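PDB 4WU3: Myo-inositol phosphohydrolase from Mitsuokella multacida, which probably removes phosphate groups from inositol hexakisphosphate (phytate) as a protein tyrosine phosphatase-like phytase, and binds inositol-(1,3,4,5)-tetrakisphosphate. Local coordinates for residues A[168-173]-A[182-187]; A[428-433]-A[487-492]; A[447-452]-A[503-508]. The protein carries 2 engineered substitutions. One frame throughout, in Å; residues are numbered along the deposited sequence.

Contact 1 (A[168-173]-A[182-187]); sequences VKSIYR and LSPVYV
Arg173 sets out with CG beside its own backbone N (chi1 -80°), and a bend at chi3 lays its guanidinium group against Ser183 and Val185 of the facing strand. Val185 holds CG1 anti to its carbonyl carbon. That methyl lies over the centre of one guanidinium face, with Val185 CG1 3.2 Å from Arg173 CZ. The edge of the same group meets a backbone carbonyl. Arg173 NE donates to Ser183 O at 2.7 Å, close to the guanidinium plane, and NH2 adds a weak bond to this oxygen. Together the two contacts probably restrict the rotation of the group. On this side of the sheet Ile171 CG1 also packs on Val187 CG2 at 3.7 Å. On the other side Ser170 OG sits over one face of the Tyr186 ring. The Tyr172 ring turns an edge to Leu182 O, which lies 3.5 Å from Tyr172 CD1. The hydrogen-bonded backbone pairs are Lys169 with Val187, Ile171 with Val185 and Arg173 with Leu182. Ile171 N donates a hydrogen bond to Val185 O at 2.7 Å. Beyond it the register slips by one, because Tyr172 faces both Ser183 and Pro184. In the last pair Leu182 N donates to Arg173 O at 2.8 Å. Tyr172 also makes backbone bonds to Leu50 and Ile52 of strand 49-54. The arrangement is an antiparallel beta hairpin of strands 168-175 and 180-188, interrupted by a beta bulge at the protein surface.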
loop_
_atom_site.group_PDB
_atom_site.type_symbol
_atom_site.label_atom_id
_atom_site.label_comp_id
_atom_site.label_asym_id
_atom_site.label_seq_id
_atom_site.Cartn_x
_atom_site.Cartn_y
_atom_site.Cartn_z
ATOM N N VAL A 168 -12.707 -21.533 -32.297
ATOM C CA VAL A 168 -13.174 -22.147 -31.069
ATOM C C VAL A 168 -11.988 -22.278 -30.110
ATOM O O VAL A 168 -10.856 -22.520 -30.535
ATOM C CB VAL A 168 -13.816 -23.511 -31.354
ATOM C CG1 VAL A 168 -12.840 -24.399 -32.112
ATOM C CG2 VAL A 168 -14.269 -24.166 -30.055
ATOM N N LYS A 169 -12.250 -22.072 -28.827
ATOM C CA LYS A 169 -11.206 -22.075 -27.822
ATOM C C LYS A 169 -11.777 -22.402 -26.455
ATOM O O LYS A 169 -12.849 -21.922 -26.080
ATOM C CB LYS A 169 -10.524 -20.702 -27.760
ATOM C CG LYS A 169 -9.088 -20.731 -27.278
ATOM C CD LYS A 169 -8.185 -19.954 -28.197
ATOM C CE LYS A 169 -6.738 -19.932 -27.744
ATOM N NZ LYS A 169 -5.906 -20.933 -28.470
ATOM N N SER A 170 -11.043 -23.220 -25.712
ATOM C CA SER A 170 -11.378 -23.515 -24.335
ATOM C C SER A 170 -11.022 -22.286 -23.505
ATOM O O SER A 170 -9.871 -21.874 -23.482
ATOM C CB SER A 170 -10.601 -24.744 -23.848
ATOM O OG SER A 170 -11.033 -25.145 -22.559
ATOM N N ILE A 171 -12.013 -21.678 -22.858
ATOM C CA ILE A 171 -11.779 -20.447 -22.083
ATOM C C ILE A 171 -12.268 -20.625 -20.657
ATOM O O ILE A 171 -13.403 -21.068 -20.422
ATOM C CB ILE A 171 -12.540 -19.250 -22.653
ATOM C CG1 ILE A 171 -12.278 -19.093 -24.150
ATOM C CG2 ILE A 171 -12.152 -17.984 -21.909
ATOM C CD1 ILE A 171 -11.004 -18.364 -24.487
ATOM N N TYR A 172 -11.415 -20.271 -19.704
ATOM C CA TYR A 172 -11.751 -20.463 -18.296
ATOM C C TYR A 172 -12.978 -19.625 -17.935
ATOM O O TYR A 172 -13.209 -18.550 -18.497
ATOM C CB TYR A 172 -10.569 -20.106 -17.374
ATOM C CG TYR A 172 -9.405 -21.078 -17.412
ATOM C CD1 TYR A 172 -9.462 -22.297 -16.755
ATOM C CD2 TYR A 172 -8.232 -20.756 -18.091
ATOM C CE1 TYR A 172 -8.394 -23.180 -16.786
ATOM C CE2 TYR A 172 -7.161 -21.627 -18.130
ATOM C CZ TYR A 172 -7.246 -22.838 -17.475
ATOM O OH TYR A 172 -6.176 -23.699 -17.512
ATOM N N ARG A 173 -13.766 -20.137 -17.002
ATOM C CA ARG A 173 -14.836 -19.367 -16.400
ATOM C C ARG A 173 -14.291 -18.688 -15.149
ATOM O O ARG A 173 -13.115 -18.838 -14.817
ATOM C CB ARG A 173 -16.028 -20.260 -16.073
ATOM C CG ARG A 173 -16.885 -20.547 -17.297
ATOM C CD ARG A 173 -17.975 -21.564 -17.010
ATOM N NE ARG A 173 -17.435 -22.920 -16.919
ATOM C CZ ARG A 173 -18.177 -24.025 -16.848
ATOM N NH1 ARG A 173 -19.504 -23.946 -16.852
ATOM N NH2 ARG A 173 -17.583 -25.215 -16.774
ATOM N N LEU A 182 -12.351 -20.564 -12.800
ATOM C CA LEU A 182 -13.178 -21.765 -12.763
ATOM C C LEU A 182 -12.990 -22.595 -14.035
ATOM O O LEU A 182 -12.499 -22.090 -15.045
ATOM C CB LEU A 182 -14.656 -21.390 -12.608
ATOM C CG LEU A 182 -15.047 -20.501 -11.424
ATOM C CD1 LEU A 182 -16.524 -20.199 -11.493
ATOM C CD2 LEU A 182 -14.720 -21.160 -10.095
ATOM N N SER A 183 -13.395 -23.863 -13.985
ATOM C CA SER A 183 -13.193 -24.783 -15.111
ATOM C C SER A 183 -13.779 -24.246 -16.417
ATOM O O SER A 183 -14.830 -23.606 -16.433
ATOM C CB SER A 183 -13.748 -26.178 -14.798
ATOM O OG SER A 183 -15.149 -26.153 -14.620
ATOM N N PRO A 184 -13.085 -24.509 -17.525
ATOM C CA PRO A 184 -13.344 -23.832 -18.788
ATOM C C PRO A 184 -14.547 -24.353 -19.565
ATOM O O PRO A 184 -15.004 -25.464 -19.333
ATOM C CB PRO A 184 -12.055 -24.080 -19.579
ATOM C CG PRO A 184 -11.526 -25.362 -19.045
ATOM C CD PRO A 184 -11.909 -25.392 -17.592
ATOM N N VAL A 185 -15.053 -23.524 -20.473
ATOM C CA VAL A 185 -15.976 -23.978 -21.498
ATOM C C VAL A 185 -15.417 -23.576 -22.841
ATOM O O VAL A 185 -14.517 -22.744 -22.920
ATOM C CB VAL A 185 -17.376 -23.351 -21.405
ATOM C CG1 VAL A 185 -17.912 -23.411 -20.022
ATOM C CG2 VAL A 185 -17.348 -21.903 -21.810
ATOM N N TYR A 186 -15.952 -24.186 -23.889
ATOM C CA TYR A 186 -15.570 -23.848 -25.240
ATOM C C TYR A 186 -16.408 -22.679 -25.753
ATOM O O TYR A 186 -17.637 -22.652 -25.618
ATOM C CB TYR A 186 -15.715 -25.062 -26.147
ATOM C CG TYR A 186 -14.710 -26.154 -25.869
ATOM C CD1 TYR A 186 -13.470 -26.131 -26.475
ATOM C CD2 TYR A 186 -15.006 -27.219 -25.014
ATOM C CE1 TYR A 186 -12.543 -27.129 -26.247
ATOM C CE2 TYR A 186 -14.078 -28.223 -24.773
ATOM C CZ TYR A 186 -12.851 -28.171 -25.399
ATOM O OH TYR A 186 -11.907 -29.148 -25.184
ATOM N N VAL A 187 -15.720 -21.703 -26.323
ATOM C CA VAL A 187 -16.351 -20.517 -26.863
ATOM C C VAL A 187 -16.155 -20.504 -28.373
ATOM O O VAL A 187 -15.024 -20.644 -28.859
ATOM C CB VAL A 187 -15.715 -19.260 -26.262
ATOM C CG1 VAL A 187 -16.322 -18.009 -26.866
ATOM C CG2 VAL A 187 -15.883 -19.266 -24.754
#

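Contact 2 (A[428-433]-A[487-492]); sequences VFNGNA and IESVMT
Strand 490-491 forms an outer edge of a six-stranded mixed sheet, where Met491 and Val428 make an antiparallel hydrogen-bonded pair. Val428 N donates to Met491 O at 2.9 Å, and Met491 N returns a bond to Val428 O. Their side chains lie side by side, Val428 CG1 near Met491 CE. Phe429 and Val490 follow as a non-hydrogen-bonded pair. Next, Asn430 N donates to Ser489 O at 2.8 Å. The Phe429 ring has Ile487 CG2 over one face, a CH-pi contact 4.2 Å from the ring centroid, and Val490 CG2 3.8 Å from Phe429 CD1. Trp342 meets this ring edge-to-face. Phe429 also opens a type I' turn to Asn432, which joins strands 426-429 and 432-438. Asn430 and Gly431 occupy its middle with positive phi. The end of the Asn430 side chain reaches the partner segment. Asn430 keeps CG beside its backbone N (chi1 -57°), which carries OD1 to two backbone N-H groups. Glu488 N binds in the amide plane on a lone pair, 2.7 Å from Asn430 OD1. Ser489 N comes nearly in line with the C=O, 2.9 Å from Asn430 OD1. Asn430 ND2 donates to Lys486 O, so both ends of the amide are held. Water 1 accepts from Gly431 N at 3.0 Å and is hydrogen-bonded to Ser489 OG.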
loop_
_atom_site.group_PDB
_atom_site.type_symbol
_atom_site.label_atom_id
_atom_site.label_comp_id
_atom_site.label_asym_id
_atom_site.label_seq_id
_atom_site.Cartn_x
_atom_site.Cartn_y
_atom_site.Cartn_z
ATOM N N VAL A 428 31.453 15.905 -26.280
ATOM C CA VAL A 428 32.869 15.614 -26.072
ATOM C C VAL A 428 33.479 16.615 -25.097
ATOM O O VAL A 428 33.423 17.825 -25.324
ATOM C CB VAL A 428 33.650 15.668 -27.406
ATOM C CG1 VAL A 428 35.088 15.210 -27.215
ATOM C CG2 VAL A 428 32.968 14.801 -28.446
ATOM N N PHE A 429 34.043 16.094 -24.009
ATOM C CA PHE A 429 34.796 16.889 -23.030
ATOM C C PHE A 429 36.259 16.489 -23.083
ATOM O O PHE A 429 36.575 15.332 -22.804
ATOM C CB PHE A 429 34.318 16.609 -21.606
ATOM C CG PHE A 429 32.966 17.170 -21.285
ATOM C CD1 PHE A 429 32.323 18.032 -22.155
ATOM C CD2 PHE A 429 32.355 16.851 -20.089
ATOM C CE1 PHE A 429 31.084 18.559 -21.848
ATOM C CE2 PHE A 429 31.116 17.372 -19.769
ATOM C CZ PHE A 429 30.477 18.224 -20.652
ATOM N N ASN A 430 37.147 17.432 -23.405
ATOM C CA ASN A 430 38.599 17.148 -23.458
ATOM C C ASN A 430 38.958 15.943 -24.321
ATOM O O ASN A 430 39.926 15.238 -24.035
ATOM C CB ASN A 430 39.169 16.882 -22.059
ATOM C CG ASN A 430 38.933 18.022 -21.091
ATOM O OD1 ASN A 430 38.769 19.172 -21.483
ATOM N ND2 ASN A 430 38.931 17.701 -19.805
ATOM N N GLY A 431 38.177 15.695 -25.364
ATOM C CA GLY A 431 38.440 14.568 -26.251
ATOM C C GLY A 431 37.680 13.311 -25.879
ATOM O O GLY A 431 37.607 12.366 -26.678
ATOM N N ASN A 432 37.119 13.285 -24.670
ATOM C CA ASN A 432 36.367 12.117 -24.189
ATOM C C ASN A 432 34.886 12.240 -24.508
ATOM O O ASN A 432 34.308 13.311 -24.369
ATOM C CB ASN A 432 36.505 11.961 -22.672
ATOM C CG ASN A 432 37.941 11.888 -22.212
ATOM O OD1 ASN A 432 38.711 11.032 -22.636
ATOM N ND2 ASN A 432 38.310 12.798 -21.326
ATOM N N ALA A 433 34.276 11.132 -24.914
ATOM C CA ALA A 433 32.831 11.063 -25.139
ATOM C C ALA A 433 32.111 11.036 -23.790
ATOM O O ALA A 433 32.416 10.202 -22.938
ATOM C CB ALA A 433 32.492 9.807 -25.931
ATOM N N ILE A 487 37.110 20.811 -17.061
ATOM C CA ILE A 487 36.649 20.695 -18.436
ATOM C C ILE A 487 37.267 21.810 -19.267
ATOM O O ILE A 487 36.846 22.960 -19.167
ATOM C CB ILE A 487 35.110 20.767 -18.530
ATOM C CG1 ILE A 487 34.465 19.715 -17.624
ATOM C CG2 ILE A 487 34.659 20.566 -19.968
ATOM C CD1 ILE A 487 35.064 18.331 -17.771
ATOM N N GLU A 488 38.270 21.463 -20.076
ATOM C CA GLU A 488 39.012 22.454 -20.863
ATOM C C GLU A 488 38.394 22.661 -22.246
ATOM O O GLU A 488 38.180 23.794 -22.660
ATOM C CB GLU A 488 40.486 22.052 -21.001
ATOM C CG GLU A 488 41.239 21.904 -19.684
ATOM C CD GLU A 488 41.725 23.225 -19.097
ATOM O OE1 GLU A 488 41.471 24.290 -19.698
ATOM O OE2 GLU A 488 42.375 23.193 -18.027
ATOM N N SER A 489 38.107 21.576 -22.963
ATOM C CA SER A 489 37.470 21.701 -24.276
ATOM C C SER A 489 36.120 20.984 -24.362
ATOM O O SER A 489 35.920 19.906 -23.787
ATOM C CB SER A 489 38.400 21.191 -25.375
ATOM O OG SER A 489 38.549 19.789 -25.302
ATOM N N VAL A 490 35.208 21.591 -25.112
ATOM C CA VAL A 490 33.853 21.079 -25.253
ATOM C C VAL A 490 33.335 21.204 -26.692
ATOM O O VAL A 490 33.253 22.308 -27.224
ATOM C CB VAL A 490 32.896 21.838 -24.323
ATOM C CG1 VAL A 490 31.465 21.364 -24.531
ATOM C CG2 VAL A 490 33.315 21.644 -22.875
ATOM N N MET A 491 33.006 20.061 -27.306
ATOM C CA MET A 491 32.406 19.992 -28.650
ATOM C C MET A 491 31.116 19.167 -28.608
ATOM O O MET A 491 30.933 18.337 -27.707
ATOM C CB MET A 491 33.347 19.297 -29.647
ATOM C CG MET A 491 34.709 19.933 -29.854
ATOM S SD MET A 491 35.590 18.995 -31.104
ATOM C CE MET A 491 36.414 17.766 -30.086
ATOM N N THR A 492 30.230 19.393 -29.577
ATOM C CA THR A 492 29.186 18.422 -29.886
ATOM C C THR A 492 29.840 17.365 -30.755
ATOM O O THR A 492 30.936 17.586 -31.287
ATOM C CB THR A 492 27.987 19.021 -30.658
ATOM O OG1 THR A 492 28.411 19.526 -31.931
ATOM C CG2 THR A 492 27.356 20.132 -29.881
HETATM O O HOH W 1 36.592 18.014 -26.417
#

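Contact 3 (A[447-452]-A[503-508]); sequences KNKAEV and HYYRIA
Lys449 sends its side chain from the first turn of helix 449-463 to the backbone of Arg506. CB and CG carry the chain outward from the helix, with CG opposite the backbone N (chi1 -171°) and every later torsion extended. CD is the first atom to come near the strand, 3.8 Å from Arg506 O. CE lies 3.0 Å from Arg506 O and also rests near Arg506 CB. At the tip, Lys449 NZ donates to Arg506 O at 2.8 Å, in the plane of the carbonyl. NZ donates as well to water 2, which also accepts from Arg506 N. The lysine thus reaches both the N-H and the C=O of one strand residue, the N-H through water. NZ is also an off-centre cation-pi partner of the Tyr505 ring, approaching obliquely, with Lys449 NZ 4.2 Å from the ring centroid. Water 2 stands over the centre of a ring face. Glu522 of helix 517-529 forms a salt bridge with Lys449 NZ and a hydrogen bond with Tyr505 OH, so its charge probably helps to balance the ammonium group. The helix start is fixed by a capping box. Glu451 N donates to Asn448 OD1 at 2.8 Å, and Asn448 N donates to Glu451 OE1 at 3.0 Å. The helix packs against strand 503-509, an outermost strand of a five-stranded mixed sheet consistent with the phosphatase-like fold of this family. Val452, in the first turn, points toward the strand. Val452 CG1 touches Arg506 NH2 at 3.7 Å, and Val452 CG2 packs on Ala508 CB. A bend at chi2 (71°) turns the Arg506 guanidinium group toward the helix, where NH1 forms a salt bridge with Glu456. NH2 donates to Arg422 O.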
loop_
_atom_site.group_PDB
_atom_site.type_symbol
_atom_site.label_atom_id
_atom_site.label_comp_id
_atom_site.label_asym_id
_atom_site.label_seq_id
_atom_site.Cartn_x
_atom_site.Cartn_y
_atom_site.Cartn_z
ATOM N N LYS A 447 11.142 14.037 -25.242
ATOM C CA LYS A 447 11.546 15.229 -25.987
ATOM C C LYS A 447 11.589 14.936 -27.484
ATOM O O LYS A 447 12.026 13.864 -27.902
ATOM C CB LYS A 447 12.932 15.715 -25.548
ATOM C CG LYS A 447 13.014 16.349 -24.171
ATOM C CD LYS A 447 14.382 16.999 -23.996
ATOM C CE LYS A 447 14.499 17.777 -22.696
ATOM N NZ LYS A 447 14.858 16.922 -21.534
ATOM N N ASN A 448 11.161 15.900 -28.289
ATOM C CA ASN A 448 11.378 15.815 -29.731
ATOM C C ASN A 448 12.829 16.172 -30.070
ATOM O O ASN A 448 13.601 16.585 -29.205
ATOM C CB ASN A 448 10.394 16.711 -30.495
ATOM C CG ASN A 448 10.530 18.175 -30.133
ATOM O OD1 ASN A 448 11.632 18.716 -30.103
ATOM N ND2 ASN A 448 9.408 18.830 -29.867
ATOM N N LYS A 449 13.191 16.016 -31.335
ATOM C CA LYS A 449 14.562 16.244 -31.787
ATOM C C LYS A 449 15.057 17.660 -31.487
ATOM O O LYS A 449 16.177 17.841 -30.995
ATOM C CB LYS A 449 14.660 15.976 -33.287
ATOM C CG LYS A 449 16.069 15.958 -33.833
ATOM C CD LYS A 449 16.071 15.506 -35.284
ATOM C CE LYS A 449 17.466 15.546 -35.862
ATOM N NZ LYS A 449 17.507 15.065 -37.265
ATOM N N ALA A 450 14.232 18.660 -31.786
ATOM C CA ALA A 450 14.610 20.056 -31.540
ATOM C C ALA A 450 14.922 20.305 -30.062
ATOM O O ALA A 450 15.900 20.979 -29.727
ATOM C CB ALA A 450 13.508 21.000 -32.005
ATOM N N GLU A 451 14.081 19.775 -29.183
ATOM C CA GLU A 451 14.284 19.955 -27.754
ATOM C C GLU A 451 15.549 19.237 -27.292
ATOM O O GLU A 451 16.285 19.755 -26.449
ATOM C CB GLU A 451 13.069 19.466 -26.968
ATOM C CG GLU A 451 11.867 20.387 -27.088
ATOM C CD GLU A 451 10.553 19.694 -26.764
ATOM O OE1 GLU A 451 10.450 18.462 -26.968
ATOM O OE2 GLU A 451 9.616 20.388 -26.316
ATOM N N VAL A 452 15.804 18.059 -27.853
ATOM C CA VAL A 452 17.027 17.326 -27.543
ATOM C C VAL A 452 18.263 18.150 -27.881
ATOM O O VAL A 452 19.156 18.295 -27.054
ATOM C CB VAL A 452 17.109 15.988 -28.297
ATOM C CG1 VAL A 452 18.508 15.398 -28.194
ATOM C CG2 VAL A 452 16.085 15.018 -27.737
ATOM N N HIS A 503 30.000 13.636 -42.811
ATOM C CA HIS A 503 28.663 14.174 -42.610
ATOM C C HIS A 503 28.038 13.629 -41.341
ATOM O O HIS A 503 28.465 12.610 -40.807
ATOM C CB HIS A 503 27.775 13.823 -43.795
ATOM C CG HIS A 503 28.313 14.295 -45.104
ATOM N ND1 HIS A 503 29.288 13.619 -45.801
ATOM C CD2 HIS A 503 28.012 15.380 -45.844
ATOM C CE1 HIS A 503 29.567 14.270 -46.915
ATOM N NE2 HIS A 503 28.804 15.342 -46.967
ATOM N N TYR A 504 26.999 14.303 -40.875
ATOM C CA TYR A 504 26.393 13.942 -39.615
ATOM C C TYR A 504 24.883 13.964 -39.717
ATOM O O TYR A 504 24.312 14.862 -40.309
ATOM C CB TYR A 504 26.855 14.905 -38.523
ATOM C CG TYR A 504 26.252 14.671 -37.153
ATOM C CD1 TYR A 504 26.801 13.730 -36.281
ATOM C CD2 TYR A 504 25.159 15.407 -36.719
ATOM C CE1 TYR A 504 26.263 13.519 -35.023
ATOM C CE2 TYR A 504 24.618 15.216 -35.467
ATOM C CZ TYR A 504 25.173 14.271 -34.617
ATOM O OH TYR A 504 24.634 14.070 -33.361
ATOM N N TYR A 505 24.240 12.957 -39.145
ATOM C CA TYR A 505 22.796 12.960 -39.034
ATOM C C TYR A 505 22.390 12.381 -37.676
ATOM O O TYR A 505 22.982 11.423 -37.191
ATOM C CB TYR A 505 22.136 12.197 -40.197
ATOM C CG TYR A 505 20.660 12.495 -40.313
ATOM C CD1 TYR A 505 20.198 13.542 -41.097
ATOM C CD2 TYR A 505 19.726 11.754 -39.601
ATOM C CE1 TYR A 505 18.846 13.839 -41.173
ATOM C CE2 TYR A 505 18.376 12.041 -39.669
ATOM C CZ TYR A 505 17.937 13.086 -40.454
ATOM O OH TYR A 505 16.587 13.369 -40.500
ATOM N N ARG A 506 21.381 12.992 -37.071
ATOM C CA ARG A 506 20.951 12.651 -35.731
ATOM C C ARG A 506 19.524 12.113 -35.708
ATOM O O ARG A 506 18.610 12.770 -36.187
ATOM C CB ARG A 506 21.016 13.907 -34.857
ATOM C CG ARG A 506 20.606 13.681 -33.408
ATOM C CD ARG A 506 21.654 12.877 -32.675
ATOM N NE ARG A 506 21.428 12.874 -31.237
ATOM C CZ ARG A 506 21.907 13.782 -30.391
ATOM N NH1 ARG A 506 22.640 14.792 -30.830
ATOM N NH2 ARG A 506 21.647 13.678 -29.098
ATOM N N ILE A 507 19.336 10.918 -35.157
ATOM C CA ILE A 507 17.999 10.444 -34.817
ATOM C C ILE A 507 17.960 10.240 -33.301
ATOM O O ILE A 507 18.810 9.547 -32.728
ATOM C CB ILE A 507 17.628 9.142 -35.569
ATOM C CG1 ILE A 507 17.655 9.389 -37.077
ATOM C CG2 ILE A 507 16.243 8.663 -35.159
ATOM C CD1 ILE A 507 17.552 8.139 -37.919
ATOM N N ALA A 508 16.988 10.865 -32.651
ATOM C CA ALA A 508 16.910 10.845 -31.201
ATOM C C ALA A 508 16.158 9.608 -30.688
ATOM O O ALA A 508 15.023 9.699 -30.211
ATOM C CB ALA A 508 16.257 12.126 -30.699
HETATM O O HOH W 2 20.007 15.490 -38.140
#

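Contact 1 comes first in the chain and stands apart. Its centre is about 63 Å from that of contact 2 and about 50 Å from that of contact 3, on the opposite side of the chain's centre. It lies in the first phytase-like sequence region, whereas contacts 2 and 3 share the second. Those two have centres about 19 Å apart and nearest atoms about 7 Å apart. Their segments alternate: 428-433, 447-452, 487-492, 503-508. Helix 449-463 links them. Its start carries contact 3, and Leu460 further along packs on Phe429 and Val490 of contact 2. It thereby spans from the six-stranded sheet to the five-stranded one.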